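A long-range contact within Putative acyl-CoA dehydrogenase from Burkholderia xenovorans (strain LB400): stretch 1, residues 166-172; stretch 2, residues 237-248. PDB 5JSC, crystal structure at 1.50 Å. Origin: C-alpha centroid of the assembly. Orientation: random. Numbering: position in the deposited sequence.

Stretch 1, residues 166-172: GDAYVLD
Stretch 2, residues 237-248: RVPRSQMLGAPG

Strand 168-172 runs antiparallel to 237-239, the last part of a strand that begins earlier in the chain; their N-to-C directions lie 150° apart and their axes approach to 4.4 Å. The register pairs Ala168 with Pro239, Tyr169 with Val238 and Val170 with Arg237, at CA-CA distances of 4.1, 5.2 and 4.6 Å. Together the stretches bury 507 Å².

Gly166 enters with phi/psi 71/-127, a positive phi that favours glycine. Asp167 (-94/14, chi1 p at 70°) contributes its backbone: Arg240 N donates to Asp167 O at 2.9 Å, nearly straight at 172°. A water also donates to Asp167 O over 3.2 Å and accepts from Ser241 N at 3.1 Å, tying the strand entry to the 3-10 segment 240-242. That segment is closed by Gln242 N to Pro239 O, 2.9 Å.

Ala168 (-131/165) faces Pro239 in a non-hydrogen-bonded pair, a place where proline's lack of an amide hydrogen costs no cross-strand bond. The side chains diverge, Pro239 pointing away, and Ala168 CA lies 3.3 Å from Val238 O. The small methyl leaves room for the arginine guanidinium, with Ala168 CB 3.6 Å from Arg237 NH2.

Tyr169 (-109/143) is the centre, with 101 Å² covered. Its backbone forms both bonds of the hydrogen-bonded pair: Tyr169 N to Val238 O and Val238 N to Tyr169 O, each 2.8 Å. Arg237 CA adds a CA-H...O contact to Tyr169 O at 3.4 Å. With chi1 m (-77°) and chi2 83°, the ring reaches along stretch 2, its edge near Arg240 CA, 4.3 Å from Tyr169 CD1. Met243, extended as t, t, then m, brings Met243 CE to 3.6 Å from Tyr169 CE1 and 3.5 Å from Tyr169 OH. A long, flexible thioether suits this reach; Pro247 CG lies farther out, 4.4 Å from Tyr169 OH. Arg240 is modelled only to CB.

Val170 (-107/122, chi1 t) shares the opposite face from Tyr169 and Val238 with Arg237. The arginine, m, t, p with chi4 85°, carries its guanidinium over to stretch 1, where the line from NH2 to NH1 follows the strand from Ala168 to Val170, placing Arg237 NH1 3.6 Å from Val170 CG2. The methylenes supply the reach, and the charged end itself lies against the two apolar side chains; NH1 and NH2 are hydrogen-bonded just outside the stretches, and the residue as a whole remains exposed.

Leu171 (-104/131) starts sideways, but chi1 m (-85°) and chi2 p (59°) bring its end nearer: Leu171 CD1 packs 3.9 Å from Val238 CG2. Val238 (-124/121, chi1 t) is a compact, buried beta-branched partner. Asp172 (-138/127) continues the strand beyond reach of stretch 2.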

# COMPACT_ATOMS: atom_id res chain seq x y z
N GLY C 166 -45.36 -20.77 -27.52
CA GLY C 166 -46.05 -22.01 -27.18
C GLY C 166 -45.55 -22.53 -25.85
O GLY C 166 -45.53 -21.81 -24.84
N ASP C 167 -45.12 -23.79 -25.83
CA ASP C 167 -44.62 -24.42 -24.62
C ASP C 167 -43.10 -24.32 -24.50
O ASP C 167 -42.51 -25.03 -23.67
CB ASP C 167 -45.07 -25.88 -24.54
CG ASP C 167 -44.39 -26.77 -25.58
OD1 ASP C 167 -43.87 -26.25 -26.58
OD2 ASP C 167 -44.39 -28.00 -25.38
N ALA C 168 -42.46 -23.48 -25.30
CA ALA C 168 -41.02 -23.31 -25.24
C ALA C 168 -40.67 -21.83 -25.18
O ALA C 168 -41.50 -20.96 -25.43
CB ALA C 168 -40.33 -23.96 -26.44
N TYR C 169 -39.43 -21.58 -24.81
CA TYR C 169 -38.80 -20.27 -24.96
C TYR C 169 -37.75 -20.37 -26.05
O TYR C 169 -37.09 -21.41 -26.18
CB TYR C 169 -38.16 -19.80 -23.65
CG TYR C 169 -39.15 -19.29 -22.64
CD1 TYR C 169 -39.84 -20.16 -21.80
CD2 TYR C 169 -39.40 -17.92 -22.52
CE1 TYR C 169 -40.74 -19.68 -20.86
CE2 TYR C 169 -40.30 -17.44 -21.59
CZ TYR C 169 -40.97 -18.32 -20.77
OH TYR C 169 -41.86 -17.85 -19.84
N VAL C 170 -37.62 -19.31 -26.84
CA VAL C 170 -36.64 -19.25 -27.91
C VAL C 170 -35.54 -18.30 -27.47
O VAL C 170 -35.81 -17.13 -27.16
CB VAL C 170 -37.27 -18.78 -29.23
CG1 VAL C 170 -36.24 -18.82 -30.34
CG2 VAL C 170 -38.48 -19.64 -29.58
N LEU C 171 -34.30 -18.79 -27.43
CA LEU C 171 -33.17 -18.03 -26.91
C LEU C 171 -32.30 -17.50 -28.05
O LEU C 171 -31.93 -18.25 -28.96
CB LEU C 171 -32.33 -18.88 -25.96
CG LEU C 171 -32.78 -18.93 -24.49
CD1 LEU C 171 -34.20 -19.48 -24.35
CD2 LEU C 171 -31.81 -19.75 -23.64
N ASP C 172 -31.98 -16.20 -27.99
CA ASP C 172 -31.16 -15.55 -29.00
C ASP C 172 -30.16 -14.61 -28.34
O ASP C 172 -30.55 -13.73 -27.56
CB ASP C 172 -32.02 -14.74 -29.98
CG ASP C 172 -32.84 -15.62 -30.88
OD1 ASP C 172 -32.28 -16.14 -31.87
OD2 ASP C 172 -34.05 -15.80 -30.60
N ARG C 237 -34.33 -23.53 -28.75
CA ARG C 237 -35.62 -23.73 -28.11
C ARG C 237 -35.44 -24.51 -26.81
O ARG C 237 -34.82 -25.58 -26.80
CB ARG C 237 -36.58 -24.46 -29.04
CG ARG C 237 -36.97 -23.64 -30.25
CD ARG C 237 -37.99 -24.37 -31.12
NE ARG C 237 -39.28 -24.55 -30.46
CZ ARG C 237 -40.25 -23.64 -30.46
NH1 ARG C 237 -40.07 -22.47 -31.07
NH2 ARG C 237 -41.40 -23.88 -29.83
N VAL C 238 -35.98 -23.96 -25.73
CA VAL C 238 -35.87 -24.52 -24.40
C VAL C 238 -37.29 -24.71 -23.87
O VAL C 238 -38.05 -23.75 -23.79
CB VAL C 238 -35.06 -23.61 -23.46
CG1 VAL C 238 -34.89 -24.25 -22.09
CG2 VAL C 238 -33.69 -23.31 -24.07
N PRO C 239 -37.68 -25.93 -23.52
CA PRO C 239 -39.03 -26.15 -22.97
C PRO C 239 -39.28 -25.29 -21.74
O PRO C 239 -38.38 -25.06 -20.93
CB PRO C 239 -39.04 -27.64 -22.62
CG PRO C 239 -37.92 -28.25 -23.43
CD PRO C 239 -36.89 -27.17 -23.58
N ARG C 240 -40.52 -24.81 -21.61
CA ARG C 240 -40.90 -24.05 -20.42
C ARG C 240 -40.61 -24.82 -19.15
O ARG C 240 -40.26 -24.23 -18.12
CB ARG C 240 -42.38 -23.66 -20.49
N SER C 241 -40.75 -26.15 -19.20
CA SER C 241 -40.48 -27.00 -18.04
C SER C 241 -39.01 -27.02 -17.64
O SER C 241 -38.68 -27.61 -16.60
CB SER C 241 -40.95 -28.42 -18.33
OG SER C 241 -40.31 -28.93 -19.48
N GLN C 242 -38.12 -26.41 -18.42
CA GLN C 242 -36.71 -26.29 -18.06
C GLN C 242 -36.40 -25.00 -17.32
O GLN C 242 -35.23 -24.78 -16.96
CB GLN C 242 -35.83 -26.38 -19.32
CG GLN C 242 -35.75 -27.75 -19.97
CD GLN C 242 -35.06 -28.77 -19.09
OE1 GLN C 242 -35.69 -29.39 -18.24
NE2 GLN C 242 -33.77 -28.95 -19.30
N MET C 243 -37.39 -24.15 -17.09
CA MET C 243 -37.15 -22.94 -16.32
C MET C 243 -36.92 -23.28 -14.86
O MET C 243 -37.63 -24.12 -14.29
CB MET C 243 -38.33 -21.97 -16.45
CG MET C 243 -38.10 -20.65 -15.73
SD MET C 243 -39.47 -19.50 -15.87
CE MET C 243 -39.40 -19.11 -17.62
N LEU C 244 -35.90 -22.66 -14.27
CA LEU C 244 -35.65 -22.76 -12.84
C LEU C 244 -36.35 -21.60 -12.13
O LEU C 244 -36.02 -20.43 -12.37
CB LEU C 244 -34.15 -22.73 -12.54
CG LEU C 244 -33.33 -23.89 -13.07
CD1 LEU C 244 -31.83 -23.60 -12.88
CD2 LEU C 244 -33.71 -25.19 -12.36
N GLY C 245 -37.29 -21.93 -11.26
CA GLY C 245 -38.02 -20.90 -10.56
C GLY C 245 -39.06 -20.25 -11.46
O GLY C 245 -39.35 -20.68 -12.58
N ALA C 246 -39.62 -19.17 -10.94
CA ALA C 246 -40.72 -18.50 -11.59
C ALA C 246 -40.20 -17.53 -12.65
O ALA C 246 -39.08 -17.02 -12.55
CB ALA C 246 -41.56 -17.74 -10.57
N PRO C 247 -41.00 -17.26 -13.69
CA PRO C 247 -40.60 -16.28 -14.69
C PRO C 247 -40.31 -14.93 -14.04
O PRO C 247 -41.07 -14.44 -13.21
CB PRO C 247 -41.82 -16.20 -15.62
CG PRO C 247 -42.50 -17.52 -15.45
CD PRO C 247 -42.30 -17.89 -14.01
N GLY C 248 -39.18 -14.35 -14.43
CA GLY C 248 -38.79 -13.07 -13.88
C GLY C 248 -38.03 -13.13 -12.57
O GLY C 248 -37.61 -12.08 -12.08
O HOH W 1 -42.62 -27.30 -21.37